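Long-range contacts in Non-ribosomal peptide synthetase (Methanobrevibacter ruminantium, PDB 6VTJ), which probably tethers a peptide to its carrier domain through 4'-phosphopantetheine and releases it reductively from the thioester with its reductase domain: residues I211-N216 with N250-Q255; M352-A357 with V413-F418; V385-N390 with E451-E456; S323-G328 with L477-D482; R232-G237 with C294-A299. All coordinates share one frame; numbering follows the deposited sequence.

Contact 1 of 5, residues I211-N216 with N250-Q255; sequences IDTVIN and NIKYVQ
Asn216 and Gln255 both hold CG anti to the backbone N (chi1 -168° and 162°), and a bend at chi2 of Gln255 helps bring its amide alongside that of Asn216. The two amides point the same way and are nearly coplanar. ND2 of Asn216 donates to Gln255 OE1 in the carbonyl plane, on a lone pair, at 3.0 Å, while Asn216 OD1 is bonded to Thr132 OG1. On the same face, the Tyr253 ring slants past Val214, CE2 lying 3.8 Å from CG1, and Tyr253 OH comes within 3.3 Å of Asn216 CG. Val214 CG2 also meets Ile251 CG2 at 3.9 Å. Across the sheet, Thr213 CG2 touches Val254 CG2 at 3.8 Å. The bent Lys252 chain brings CE close to the hydroxyl of Thr213; its NZ is held by Glu125 O, and Thr213 OG1 by Leu126 O. Between the faces runs a parallel ladder in which Val214 takes part twice, N to Lys252 O at 2.9 Å and O from Val254 N at 2.8 Å. Asn216 N continues it to Val254 O. Tyr253 and Gln255 also pack on Val238 of helix 229-246, which links these neighbouring strands into a beta-alpha-beta crossover of the Rossmann-type fold.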
# COMPACT_ATOMS: atom_id res chain seq x y z
N ILE A 211 -22.70 16.35 2.81
CA ILE A 211 -21.77 15.24 2.83
C ILE A 211 -22.09 14.34 4.02
O ILE A 211 -22.12 14.81 5.17
CB ILE A 211 -20.31 15.73 2.87
CG1 ILE A 211 -19.96 16.32 1.50
CG2 ILE A 211 -19.36 14.57 3.24
CD1 ILE A 211 -18.76 17.21 1.48
N ASP A 212 -22.32 13.06 3.75
CA ASP A 212 -22.64 12.08 4.77
C ASP A 212 -21.50 11.15 5.12
O ASP A 212 -21.39 10.72 6.27
CB ASP A 212 -23.85 11.25 4.32
CG ASP A 212 -25.02 12.12 3.96
OD1 ASP A 212 -25.39 12.95 4.81
OD2 ASP A 212 -25.55 12.00 2.83
N THR A 213 -20.64 10.82 4.15
CA THR A 213 -19.55 9.88 4.39
C THR A 213 -18.29 10.36 3.69
O THR A 213 -18.33 10.65 2.50
CB THR A 213 -19.88 8.49 3.85
OG1 THR A 213 -21.16 8.04 4.34
CG2 THR A 213 -18.78 7.51 4.27
N VAL A 214 -17.18 10.43 4.42
CA VAL A 214 -15.86 10.62 3.81
C VAL A 214 -15.24 9.24 3.60
O VAL A 214 -15.24 8.42 4.50
CB VAL A 214 -14.96 11.49 4.69
CG1 VAL A 214 -13.61 11.64 4.02
CG2 VAL A 214 -15.60 12.86 4.93
N ILE A 215 -14.78 8.97 2.39
CA ILE A 215 -13.97 7.79 2.09
C ILE A 215 -12.58 8.28 1.71
O ILE A 215 -12.39 8.92 0.66
CB ILE A 215 -14.60 6.92 1.00
CG1 ILE A 215 -16.05 6.58 1.40
CG2 ILE A 215 -13.77 5.66 0.83
CD1 ILE A 215 -16.70 5.48 0.56
N ASN A 216 -11.60 7.99 2.57
CA ASN A 216 -10.24 8.48 2.43
C ASN A 216 -9.37 7.36 1.86
O ASN A 216 -8.85 6.51 2.60
CB ASN A 216 -9.67 8.99 3.74
CG ASN A 216 -8.38 9.75 3.52
OD1 ASN A 216 -8.39 10.79 2.86
ND2 ASN A 216 -7.27 9.22 3.99
N ASN A 250 -22.75 14.42 12.02
CA ASN A 250 -23.34 13.31 11.27
C ASN A 250 -22.52 12.92 10.04
O ASN A 250 -23.09 12.49 9.03
CB ASN A 250 -24.76 13.68 10.85
CG ASN A 250 -24.82 15.01 10.14
OD1 ASN A 250 -23.94 15.87 10.33
ND2 ASN A 250 -25.85 15.20 9.31
N ILE A 251 -21.20 13.05 10.10
CA ILE A 251 -20.33 12.66 9.00
C ILE A 251 -19.52 11.44 9.45
O ILE A 251 -18.68 11.55 10.35
CB ILE A 251 -19.42 13.80 8.54
CG1 ILE A 251 -20.24 15.02 8.14
CG2 ILE A 251 -18.59 13.37 7.34
CD1 ILE A 251 -19.41 16.24 7.72
N LYS A 252 -19.80 10.30 8.84
CA LYS A 252 -18.95 9.11 8.93
C LYS A 252 -17.60 9.37 8.27
O LYS A 252 -17.52 10.01 7.22
CB LYS A 252 -19.61 7.96 8.19
CG LYS A 252 -20.43 6.98 8.97
CD LYS A 252 -20.68 5.74 8.10
CE LYS A 252 -21.25 6.12 6.76
NZ LYS A 252 -22.58 6.79 6.88
N TYR A 253 -16.53 8.81 8.85
CA TYR A 253 -15.20 8.86 8.25
C TYR A 253 -14.71 7.43 8.03
O TYR A 253 -14.46 6.70 8.99
CB TYR A 253 -14.23 9.64 9.13
CG TYR A 253 -12.90 9.89 8.45
CD1 TYR A 253 -11.88 8.96 8.51
CD2 TYR A 253 -12.66 11.08 7.75
CE1 TYR A 253 -10.66 9.19 7.87
CE2 TYR A 253 -11.45 11.31 7.13
CZ TYR A 253 -10.46 10.37 7.19
OH TYR A 253 -9.24 10.61 6.58
N VAL A 254 -14.54 7.04 6.78
CA VAL A 254 -14.06 5.72 6.40
C VAL A 254 -12.63 5.87 5.90
O VAL A 254 -12.39 6.47 4.85
CB VAL A 254 -14.95 5.09 5.34
CG1 VAL A 254 -14.40 3.73 4.96
CG2 VAL A 254 -16.39 5.00 5.87
N GLN A 255 -11.69 5.29 6.63
CA GLN A 255 -10.29 5.30 6.28
C GLN A 255 -9.96 3.99 5.56
O GLN A 255 -10.28 2.92 6.06
CB GLN A 255 -9.44 5.46 7.55
CG GLN A 255 -7.95 5.06 7.40
CD GLN A 255 -7.15 6.04 6.56
OE1 GLN A 255 -7.72 6.88 5.84
NE2 GLN A 255 -5.82 5.97 6.66
O HOH W 1 -23.26 8.84 8.39
O HOH W 2 -8.81 12.79 4.77

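Contact 2 of 5, residues M352-A357 with V413-F418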
# COMPACT_ATOMS: atom_id res chain seq x y z
N MET A 352 12.20 -20.05 -9.10
CA MET A 352 11.90 -19.64 -7.73
C MET A 352 12.28 -20.79 -6.81
O MET A 352 12.17 -21.95 -7.20
CB MET A 352 10.43 -19.28 -7.56
CG MET A 352 9.46 -20.33 -8.15
SD MET A 352 7.74 -19.89 -7.86
CE MET A 352 6.95 -21.31 -8.64
N ASN A 353 12.71 -20.47 -5.59
CA ASN A 353 13.02 -21.52 -4.63
C ASN A 353 11.73 -21.98 -3.95
O ASN A 353 10.65 -21.43 -4.21
CB ASN A 353 14.13 -21.05 -3.69
CG ASN A 353 13.67 -20.08 -2.62
OD1 ASN A 353 12.59 -20.20 -2.04
ND2 ASN A 353 14.53 -19.11 -2.34
N PRO A 354 11.78 -23.01 -3.09
CA PRO A 354 10.52 -23.53 -2.54
C PRO A 354 9.81 -22.57 -1.60
O PRO A 354 8.57 -22.54 -1.60
CB PRO A 354 10.95 -24.82 -1.82
CG PRO A 354 12.20 -25.23 -2.48
CD PRO A 354 12.90 -23.94 -2.83
N ALA A 355 10.54 -21.77 -0.81
CA ALA A 355 9.88 -20.80 0.05
C ALA A 355 9.10 -19.78 -0.78
O ALA A 355 7.96 -19.43 -0.46
CB ALA A 355 10.90 -20.10 0.93
N MET A 356 9.71 -19.32 -1.87
CA MET A 356 9.03 -18.41 -2.78
C MET A 356 7.80 -19.06 -3.40
O MET A 356 6.72 -18.46 -3.41
CB MET A 356 10.02 -17.95 -3.86
CG MET A 356 11.31 -17.38 -3.29
SD MET A 356 12.62 -17.17 -4.51
CE MET A 356 11.76 -16.18 -5.74
N ALA A 357 7.95 -20.29 -3.91
CA ALA A 357 6.83 -20.99 -4.53
C ALA A 357 5.65 -21.12 -3.57
O ALA A 357 4.49 -20.97 -3.98
CB ALA A 357 7.27 -22.37 -5.02
N VAL A 413 12.82 -24.56 -8.16
CA VAL A 413 14.14 -25.16 -8.00
C VAL A 413 14.45 -25.18 -6.51
O VAL A 413 13.80 -24.49 -5.72
CB VAL A 413 15.22 -24.39 -8.78
CG1 VAL A 413 14.90 -24.38 -10.26
CG2 VAL A 413 15.32 -22.97 -8.25
N ASP A 414 15.45 -25.97 -6.13
CA ASP A 414 15.79 -26.01 -4.72
C ASP A 414 16.57 -24.76 -4.31
O ASP A 414 16.98 -23.95 -5.14
CB ASP A 414 16.59 -27.27 -4.38
CG ASP A 414 17.90 -27.38 -5.14
OD1 ASP A 414 18.76 -26.47 -5.05
OD2 ASP A 414 18.11 -28.43 -5.79
N PHE A 415 16.79 -24.64 -3.00
CA PHE A 415 17.38 -23.42 -2.45
C PHE A 415 18.77 -23.17 -3.02
O PHE A 415 19.10 -22.03 -3.38
CB PHE A 415 17.42 -23.50 -0.93
CG PHE A 415 16.06 -23.40 -0.28
CD1 PHE A 415 15.51 -22.17 0.01
CD2 PHE A 415 15.34 -24.55 0.03
CE1 PHE A 415 14.25 -22.08 0.61
CE2 PHE A 415 14.10 -24.47 0.63
CZ PHE A 415 13.54 -23.23 0.92
N GLU A 416 19.60 -24.21 -3.10
CA GLU A 416 20.97 -24.05 -3.59
C GLU A 416 20.97 -23.63 -5.05
O GLU A 416 21.69 -22.69 -5.44
CB GLU A 416 21.76 -25.35 -3.40
CG GLU A 416 23.10 -25.38 -4.14
CD GLU A 416 24.12 -24.37 -3.59
OE1 GLU A 416 23.89 -23.77 -2.51
OE2 GLU A 416 25.15 -24.17 -4.26
N GLU A 417 20.18 -24.31 -5.86
CA GLU A 417 20.10 -23.98 -7.28
C GLU A 417 19.63 -22.54 -7.48
O GLU A 417 20.17 -21.81 -8.33
CB GLU A 417 19.18 -24.97 -7.98
CG GLU A 417 19.12 -24.81 -9.48
CD GLU A 417 18.39 -25.96 -10.15
OE1 GLU A 417 18.09 -25.82 -11.36
N PHE A 418 18.64 -22.13 -6.69
CA PHE A 418 18.11 -20.78 -6.78
C PHE A 418 19.22 -19.76 -6.52
O PHE A 418 19.25 -18.70 -7.15
CB PHE A 418 16.97 -20.58 -5.77
CG PHE A 418 16.32 -19.23 -5.85
CD1 PHE A 418 15.44 -18.93 -6.88
CD2 PHE A 418 16.57 -18.27 -4.90
CE1 PHE A 418 14.84 -17.69 -6.96
CE2 PHE A 418 15.97 -17.02 -4.97
CZ PHE A 418 15.10 -16.74 -6.00
O HOH W 3 17.72 -19.82 -2.48
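The Phe415 ring carries Pro354 on one face, in a CH-pi contact with CD over the ring centre, 3.7 Å from the centroid and 12° off the normal. Phe418 has the amide of Asn353 over one face, CG lying toward the rim, with the amide and ring planes 76° apart. Met356 approaches the Phe418 ring tip to tip in an oblique Met-aromatic contact, although the modelled sulfur sits too close for its exact place to be trusted. Two capped helix starts meet here, each following one strand of a small parallel sheet, 351-352 and 411-412. Asn353 is the N-cap of helix 354-358: its CG takes the crowded position between backbone N and carbonyl carbon (chi1 76°), and OD1 accepts from Met356 N at 3.0 Å. This is one half of a capping box whose return bond, Asn353 N to Met356 SD, is weak and doubtful. Asp414 caps helix 415-423 in the same way, OD1 accepting from Glu417 N at 2.7 Å. ND2 of Asn353 turns to the second helix, where a water joins it to Phe415 O. An alanine at Phe418 would probably open a gap against the Asn353 side chain, whose ND2 would lose the ring it packs on. Phe443, from a loop, also touches Asn353 and Met356. Just past the paired strands, a nearly straight bond runs from Val413 N to Met352 O at 2.9 Å.

Contact 3 of 5, residues V385-N390 with E451-E456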
# COMPACT_ATOMS: atom_id res chain seq x y z
N VAL A 385 -13.77 -2.02 12.17
CA VAL A 385 -12.52 -2.40 11.53
C VAL A 385 -12.75 -3.65 10.71
O VAL A 385 -13.35 -4.62 11.18
CB VAL A 385 -11.39 -2.63 12.55
CG1 VAL A 385 -10.16 -3.17 11.84
CG2 VAL A 385 -11.04 -1.33 13.29
N PHE A 386 -12.27 -3.65 9.47
CA PHE A 386 -12.50 -4.78 8.59
C PHE A 386 -11.21 -5.16 7.88
O PHE A 386 -10.31 -4.33 7.69
CB PHE A 386 -13.58 -4.48 7.59
CG PHE A 386 -14.87 -4.04 8.21
CD1 PHE A 386 -15.81 -4.98 8.62
CD2 PHE A 386 -15.14 -2.70 8.39
CE1 PHE A 386 -16.99 -4.57 9.20
CE2 PHE A 386 -16.32 -2.29 8.98
CZ PHE A 386 -17.24 -3.23 9.38
N HIS A 387 -11.13 -6.45 7.51
CA HIS A 387 -10.04 -7.03 6.73
C HIS A 387 -10.59 -7.39 5.36
O HIS A 387 -11.03 -8.52 5.11
CB HIS A 387 -9.46 -8.22 7.46
CG HIS A 387 -8.71 -7.84 8.70
ND1 HIS A 387 -8.15 -8.76 9.56
CD2 HIS A 387 -8.42 -6.62 9.22
CE1 HIS A 387 -7.56 -8.13 10.56
NE2 HIS A 387 -7.70 -6.83 10.37
N CYS A 388 -10.57 -6.41 4.45
CA CYS A 388 -11.28 -6.51 3.19
C CYS A 388 -10.30 -6.96 2.11
O CYS A 388 -9.72 -6.15 1.40
CB CYS A 388 -11.93 -5.17 2.87
SG CYS A 388 -12.97 -5.17 1.39
N MET A 389 -10.13 -8.28 2.00
CA MET A 389 -9.22 -8.87 1.04
C MET A 389 -9.73 -10.25 0.64
O MET A 389 -10.42 -10.92 1.41
CB MET A 389 -7.79 -8.98 1.60
CG MET A 389 -7.69 -9.61 2.99
SD MET A 389 -6.11 -9.17 3.79
CE MET A 389 -4.96 -10.23 2.91
N ASN A 390 -9.37 -10.65 -0.58
CA ASN A 390 -9.79 -11.93 -1.15
C ASN A 390 -9.35 -13.10 -0.28
O ASN A 390 -8.16 -13.37 -0.14
CB ASN A 390 -9.23 -12.06 -2.56
CG ASN A 390 -9.96 -13.10 -3.36
OD1 ASN A 390 -10.34 -14.13 -2.84
ND2 ASN A 390 -10.19 -12.83 -4.64
N GLU A 451 0.53 -16.08 8.17
CA GLU A 451 -0.47 -17.14 8.20
C GLU A 451 -1.43 -16.99 9.38
O GLU A 451 -2.50 -17.62 9.36
CB GLU A 451 0.20 -18.51 8.27
N ASN A 452 -1.09 -16.19 10.38
CA ASN A 452 -1.87 -16.05 11.60
C ASN A 452 -2.79 -14.84 11.59
O ASN A 452 -3.51 -14.62 12.57
CB ASN A 452 -0.95 -15.99 12.82
CG ASN A 452 -0.20 -17.28 13.04
OD1 ASN A 452 0.98 -17.38 12.70
ND2 ASN A 452 -0.89 -18.30 13.58
N VAL A 453 -2.78 -14.05 10.51
CA VAL A 453 -3.73 -12.95 10.42
C VAL A 453 -5.11 -13.51 10.09
O VAL A 453 -5.27 -14.26 9.12
CB VAL A 453 -3.28 -11.95 9.34
CG1 VAL A 453 -4.41 -10.98 9.04
CG2 VAL A 453 -2.05 -11.23 9.81
N GLU A 454 -6.10 -13.16 10.90
CA GLU A 454 -7.46 -13.62 10.64
C GLU A 454 -8.30 -12.56 9.95
O GLU A 454 -8.26 -11.38 10.32
CB GLU A 454 -8.14 -14.10 11.91
CG GLU A 454 -7.23 -14.94 12.77
CD GLU A 454 -7.91 -15.40 14.04
OE1 GLU A 454 -7.52 -14.94 15.15
OE2 GLU A 454 -8.85 -16.21 13.91
N ILE A 455 -9.07 -13.02 8.96
CA ILE A 455 -9.99 -12.18 8.19
C ILE A 455 -11.39 -12.77 8.16
O ILE A 455 -12.28 -12.20 7.51
CB ILE A 455 -9.46 -11.97 6.76
CG1 ILE A 455 -9.54 -13.27 5.95
CG2 ILE A 455 -8.02 -11.46 6.73
CD1 ILE A 455 -9.31 -13.03 4.48
N GLU A 456 -11.62 -13.88 8.86
CA GLU A 456 -12.88 -14.61 8.72
C GLU A 456 -14.07 -13.76 9.14
O GLU A 456 -15.13 -13.80 8.50
CB GLU A 456 -12.82 -15.91 9.54
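His387 crosses Ile455 obliquely, and its side chain meets the loop from its first carbon outward. CB packs on Ile455 CG2 at 3.6 Å. CG stands anti to the carbonyl carbon (chi1 -69°), with the same methyl and Glu454 O at its side. ND1 makes the one direct hydrogen bond between the segments, donating to Glu454 O at 2.7 Å; the oxygen lies near the ring plane, while the bond is bent, with 145° at the hydrogen. CE1 passes the same oxygen at 3.3 Å. At the far tip, NE2 is hydrogen-bonded to Arg317 NH1 of the neighbouring strand, so both ring nitrogens have partners and the rotation of the imidazole is fixed. With ND1 donating and an arginine at NE2, the ring probably carries its proton on ND1. Beyond the histidine, Met389 and Ile455 meet at about a right angle, CG being 4.1 Å from CD1. Ile455 occupies the N-cap position of helix 456-464, and in that helix Thr458 OG1 is bonded to His387 N. The contact therefore ties the loop and helix start of the later chain to strand 385-388, which pairs in parallel with strand 313-322 in the extended sheet of the Rossmann-type reductase fold.

Contact 4 of 5, residues S323-G328 with L477-D482; sequences SRYSDG and LKRLFD
Gly328 and Leu480 bring their backbones together, CA to CA 4.3 Å, the loop passing close to the helix with Gly328 at a positive phi of 79°; a CB at Gly328 would run into Arg479 O. Arg479 dominates the side-chain contact. Its chain bends at chi3 (-74°), and NE and NH2 together grip a single acceptor, Tyr325 O, side-on, each at 2.8 Å. The same NH2 lies 3.4 Å above one face of the Tyr325 ring, toward its rim near CE1. Guanidinium and ring stand nearly perpendicular, 89° apart, in a cation-pi contact with Arg479 CZ 4.8 Å from the centroid of the Tyr325 ring. A leucine in place of Arg479 would probably leave Tyr325 O without these two donors and take the cation away from the face of its ring. Next along the helix, Leu480 CG is touched by Ser323 OG at 3.4 Å; this hydroxyl gives its proton to a water that in turn donates to Gly328 O and Leu480 O. Within the loop, Arg324 grips Asp327 in a two-nitrogen salt bridge, NE to OD1 at 2.8 Å. Leu480 also packs on Met363 of strand 360-365. Helix 474-485 thus covers the loop that follows strand 313-322 of the Rossmann-type sheet.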
# COMPACT_ATOMS: atom_id res chain seq x y z
N SER A 323 -5.53 -6.47 -10.43
CA SER A 323 -6.29 -6.07 -11.62
C SER A 323 -7.76 -6.48 -11.52
O SER A 323 -8.12 -7.45 -10.84
CB SER A 323 -5.68 -6.71 -12.86
OG SER A 323 -4.28 -6.63 -12.78
N ARG A 324 -8.59 -5.73 -12.25
CA ARG A 324 -10.03 -6.00 -12.28
C ARG A 324 -10.31 -7.45 -12.61
O ARG A 324 -9.66 -8.06 -13.48
CB ARG A 324 -10.74 -5.11 -13.31
CG ARG A 324 -10.83 -3.66 -12.91
CD ARG A 324 -11.95 -2.94 -13.63
NE ARG A 324 -11.70 -2.76 -15.06
CZ ARG A 324 -11.42 -1.60 -15.64
NH1 ARG A 324 -11.31 -0.51 -14.90
NH2 ARG A 324 -11.22 -1.52 -16.96
N TYR A 325 -11.28 -8.01 -11.90
CA TYR A 325 -11.77 -9.35 -12.21
C TYR A 325 -12.41 -9.40 -13.59
O TYR A 325 -12.23 -10.39 -14.33
CB TYR A 325 -12.77 -9.79 -11.14
CG TYR A 325 -13.26 -11.20 -11.35
CD1 TYR A 325 -12.43 -12.28 -11.12
CD2 TYR A 325 -14.56 -11.45 -11.78
CE1 TYR A 325 -12.88 -13.60 -11.31
CE2 TYR A 325 -15.02 -12.76 -11.97
CZ TYR A 325 -14.18 -13.83 -11.73
OH TYR A 325 -14.64 -15.12 -11.90
N SER A 326 -13.12 -8.34 -13.97
CA SER A 326 -13.92 -8.39 -15.19
C SER A 326 -13.05 -8.47 -16.43
O SER A 326 -13.28 -9.31 -17.30
CB SER A 326 -14.85 -7.17 -15.27
OG SER A 326 -14.11 -5.95 -15.23
N ASP A 327 -12.01 -7.64 -16.51
CA ASP A 327 -11.25 -7.52 -17.75
C ASP A 327 -9.74 -7.47 -17.56
O ASP A 327 -9.03 -7.24 -18.55
CB ASP A 327 -11.69 -6.26 -18.51
CG ASP A 327 -11.54 -4.98 -17.69
OD1 ASP A 327 -10.92 -5.00 -16.58
OD2 ASP A 327 -12.06 -3.94 -18.16
N GLY A 328 -9.23 -7.64 -16.34
CA GLY A 328 -7.79 -7.72 -16.13
C GLY A 328 -7.05 -6.40 -16.13
O GLY A 328 -5.81 -6.40 -16.13
N LEU A 477 -6.15 -15.05 -13.82
CA LEU A 477 -4.73 -14.75 -13.92
C LEU A 477 -4.34 -14.52 -15.38
O LEU A 477 -3.55 -13.62 -15.68
CB LEU A 477 -3.89 -15.86 -13.28
CG LEU A 477 -3.98 -15.97 -11.74
CD1 LEU A 477 -3.18 -17.17 -11.22
CD2 LEU A 477 -3.54 -14.67 -11.03
N LYS A 478 -4.96 -15.26 -16.31
CA LYS A 478 -4.62 -15.02 -17.71
C LYS A 478 -5.09 -13.64 -18.14
O LYS A 478 -4.33 -12.90 -18.79
CB LYS A 478 -5.19 -16.11 -18.60
CG LYS A 478 -4.47 -17.42 -18.48
CD LYS A 478 -5.16 -18.52 -19.28
CE LYS A 478 -4.49 -19.85 -19.03
NZ LYS A 478 -5.31 -21.00 -19.52
N ARG A 479 -6.31 -13.26 -17.75
CA ARG A 479 -6.78 -11.90 -18.01
C ARG A 479 -5.75 -10.91 -17.50
O ARG A 479 -5.32 -10.01 -18.24
CB ARG A 479 -8.14 -11.65 -17.36
CG ARG A 479 -9.31 -12.44 -17.97
CD ARG A 479 -10.65 -11.79 -17.70
NE ARG A 479 -11.09 -11.94 -16.31
CZ ARG A 479 -11.47 -13.10 -15.77
NH1 ARG A 479 -11.48 -14.21 -16.49
NH2 ARG A 479 -11.85 -13.14 -14.50
N LEU A 480 -5.27 -11.14 -16.28
CA LEU A 480 -4.34 -10.20 -15.66
C LEU A 480 -3.06 -10.13 -16.47
O LEU A 480 -2.60 -9.04 -16.87
CB LEU A 480 -4.07 -10.63 -14.22
CG LEU A 480 -3.17 -9.77 -13.32
CD1 LEU A 480 -3.55 -9.98 -11.88
CD2 LEU A 480 -1.69 -10.13 -13.54
N PHE A 481 -2.52 -11.30 -16.81
CA PHE A 481 -1.25 -11.29 -17.50
C PHE A 481 -1.43 -10.83 -18.94
O PHE A 481 -0.55 -10.13 -19.46
CB PHE A 481 -0.58 -12.66 -17.39
CG PHE A 481 -0.08 -12.96 -15.99
CD1 PHE A 481 0.68 -12.03 -15.32
CD2 PHE A 481 -0.42 -14.14 -15.35
CE1 PHE A 481 1.13 -12.28 -14.04
CE2 PHE A 481 0.03 -14.40 -14.07
CZ PHE A 481 0.80 -13.47 -13.41
N ASP A 482 -2.59 -11.10 -19.55
CA ASP A 482 -2.78 -10.62 -20.91
C ASP A 482 -2.65 -9.11 -20.93
O ASP A 482 -1.96 -8.54 -21.79
CB ASP A 482 -4.14 -11.04 -21.47
CG ASP A 482 -4.19 -12.50 -21.88
OD1 ASP A 482 -3.17 -13.21 -21.80
OD2 ASP A 482 -5.29 -12.93 -22.29
O HOH W 4 -3.29 -6.69 -15.26
O HOH W 5 -12.22 -16.01 -13.82
O HOH W 6 -6.97 -8.85 -20.11

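Contact 5 of 5, residues R232-G237 with C294-A299; sequences RVNVDG and CSKFLA
Asn234 and Ser295 meet through a carboxamide and a hydroxyl. Asn234 has CG anti to the carbonyl carbon (chi1 -68°), and ND2 donates to Ser295 OG at 3.2 Å, with the oxygen close to the amide plane. Ser295 OG stands between the backbone N and carbonyl carbon (chi1 66°), from where it also bonds Tyr292 O. OD1 of Asn234 is taken by Leu220 N, so both ends of the amide are held. Val235 directs CG2, anti to the carbonyl carbon, at the second helix, 3.8 Å from Ser295 CB and 4.1 Å from Leu298 CB. Ala299 CB rests against Asn234 O at 3.4 Å. Lys296 starts away from the partner helix, but bends at chi2 and chi3 carry its chain round past Asn234 ND2. NZ is bonded to Ile256 O and to a water, 3.0 Å away, that donates to Asn234 O at 2.8 Å. The wider pi-type turn at 232-236 falls at this carbonyl. Tyr292 and Lys296 have the spacing of the YxxxK motif of short-chain dehydrogenases; in that family an asparagine carbonyl, a water and the lysine form a proton relay, and the chain of bonds from Asn234 O to Lys296 is consistent with one here.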
# COMPACT_ATOMS: atom_id res chain seq x y z
N ARG A 232 2.97 13.37 5.59
CA ARG A 232 2.05 14.48 5.35
C ARG A 232 0.78 13.98 4.67
O ARG A 232 -0.33 14.39 5.03
CB ARG A 232 2.70 15.56 4.47
CG ARG A 232 3.82 16.33 5.13
CD ARG A 232 3.29 17.55 5.84
NE ARG A 232 2.77 18.55 4.91
CZ ARG A 232 1.53 19.03 4.95
NH1 ARG A 232 0.67 18.60 5.87
NH2 ARG A 232 1.15 19.95 4.06
N VAL A 233 0.92 13.12 3.66
CA VAL A 233 -0.25 12.62 2.95
C VAL A 233 -0.99 11.60 3.81
O VAL A 233 -2.22 11.67 3.97
CB VAL A 233 0.14 12.01 1.59
CG1 VAL A 233 -1.08 11.39 0.91
CG2 VAL A 233 0.77 13.06 0.69
N ASN A 234 -0.26 10.64 4.38
CA ASN A 234 -0.89 9.49 5.01
C ASN A 234 -1.33 9.76 6.45
O ASN A 234 -2.19 9.04 6.95
CB ASN A 234 0.07 8.31 4.98
CG ASN A 234 0.28 7.80 3.58
OD1 ASN A 234 -0.23 8.38 2.62
ND2 ASN A 234 1.05 6.72 3.44
N VAL A 235 -0.77 10.76 7.12
CA VAL A 235 -1.17 11.02 8.50
C VAL A 235 -1.85 12.38 8.61
O VAL A 235 -3.00 12.47 9.05
CB VAL A 235 0.01 10.94 9.47
CG1 VAL A 235 -0.49 11.17 10.88
CG2 VAL A 235 0.70 9.60 9.38
N ASP A 236 -1.14 13.45 8.23
CA ASP A 236 -1.72 14.79 8.34
C ASP A 236 -3.00 14.90 7.51
O ASP A 236 -3.94 15.60 7.90
CB ASP A 236 -0.72 15.86 7.90
CG ASP A 236 0.54 15.94 8.80
OD1 ASP A 236 0.53 15.42 9.94
OD2 ASP A 236 1.55 16.51 8.35
N GLY A 237 -3.04 14.26 6.34
CA GLY A 237 -4.25 14.30 5.53
C GLY A 237 -5.42 13.61 6.20
O GLY A 237 -6.56 14.06 6.10
N CYS A 294 4.14 2.42 9.19
CA CYS A 294 4.06 3.29 10.35
C CYS A 294 3.05 4.41 10.14
O CYS A 294 2.24 4.69 11.03
CB CYS A 294 5.44 3.86 10.69
SG CYS A 294 5.41 5.04 12.04
N SER A 295 3.12 5.10 8.99
CA SER A 295 2.16 6.17 8.72
C SER A 295 0.73 5.64 8.70
O SER A 295 -0.19 6.30 9.22
CB SER A 295 2.50 6.88 7.41
OG SER A 295 2.36 6.04 6.25
N LYS A 296 0.50 4.46 8.11
CA LYS A 296 -0.87 3.95 8.11
C LYS A 296 -1.33 3.61 9.53
O LYS A 296 -2.50 3.84 9.89
CB LYS A 296 -0.97 2.73 7.20
CG LYS A 296 -0.70 3.01 5.72
CD LYS A 296 -1.64 4.05 5.14
CE LYS A 296 -3.06 3.52 5.01
NZ LYS A 296 -3.85 4.44 4.16
N PHE A 297 -0.43 3.06 10.35
CA PHE A 297 -0.77 2.76 11.73
C PHE A 297 -1.15 4.03 12.49
O PHE A 297 -2.12 4.04 13.26
CB PHE A 297 0.40 2.05 12.42
CG PHE A 297 0.25 1.96 13.92
CD1 PHE A 297 0.74 2.98 14.75
CD2 PHE A 297 -0.38 0.87 14.50
CE1 PHE A 297 0.59 2.91 16.13
CE2 PHE A 297 -0.52 0.79 15.88
CZ PHE A 297 -0.03 1.82 16.70
N LEU A 298 -0.36 5.10 12.31
CA LEU A 298 -0.66 6.36 13.00
C LEU A 298 -1.99 6.93 12.53
O LEU A 298 -2.76 7.49 13.32
CB LEU A 298 0.48 7.37 12.76
CG LEU A 298 1.84 7.02 13.40
CD1 LEU A 298 2.93 8.01 12.97
CD2 LEU A 298 1.72 6.96 14.93
N ALA A 299 -2.30 6.76 11.25
CA ALA A 299 -3.61 7.18 10.76
C ALA A 299 -4.74 6.38 11.42
O ALA A 299 -5.75 6.95 11.84
CB ALA A 299 -3.64 7.04 9.25
O HOH W 7 -3.51 7.27 5.15

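How the contacts relate
Contacts 1, 3 and 5 are buried, whereas contacts 2 and 4 are partly buried. Contact 5 brings helix 229-246, the crossover between the two strands of contact 1, against helix 291-308, and Gln255 of contact 1 packs on Lys296 and Ala299 of contact 5. Contact 3 reaches the same sheet through another strand, its nearest atoms about 7 Å from contact 1. Contact 2 is remote, its centre about 46 Å from that of contact 1, on the opposite side of the chain's centre. Chemistry follows place: a backbone ladder in contact 1, water-linked polar packing in contact 5, one histidine bond in contact 3, and aromatic faces in contacts 2 and 4, against proline and arginine.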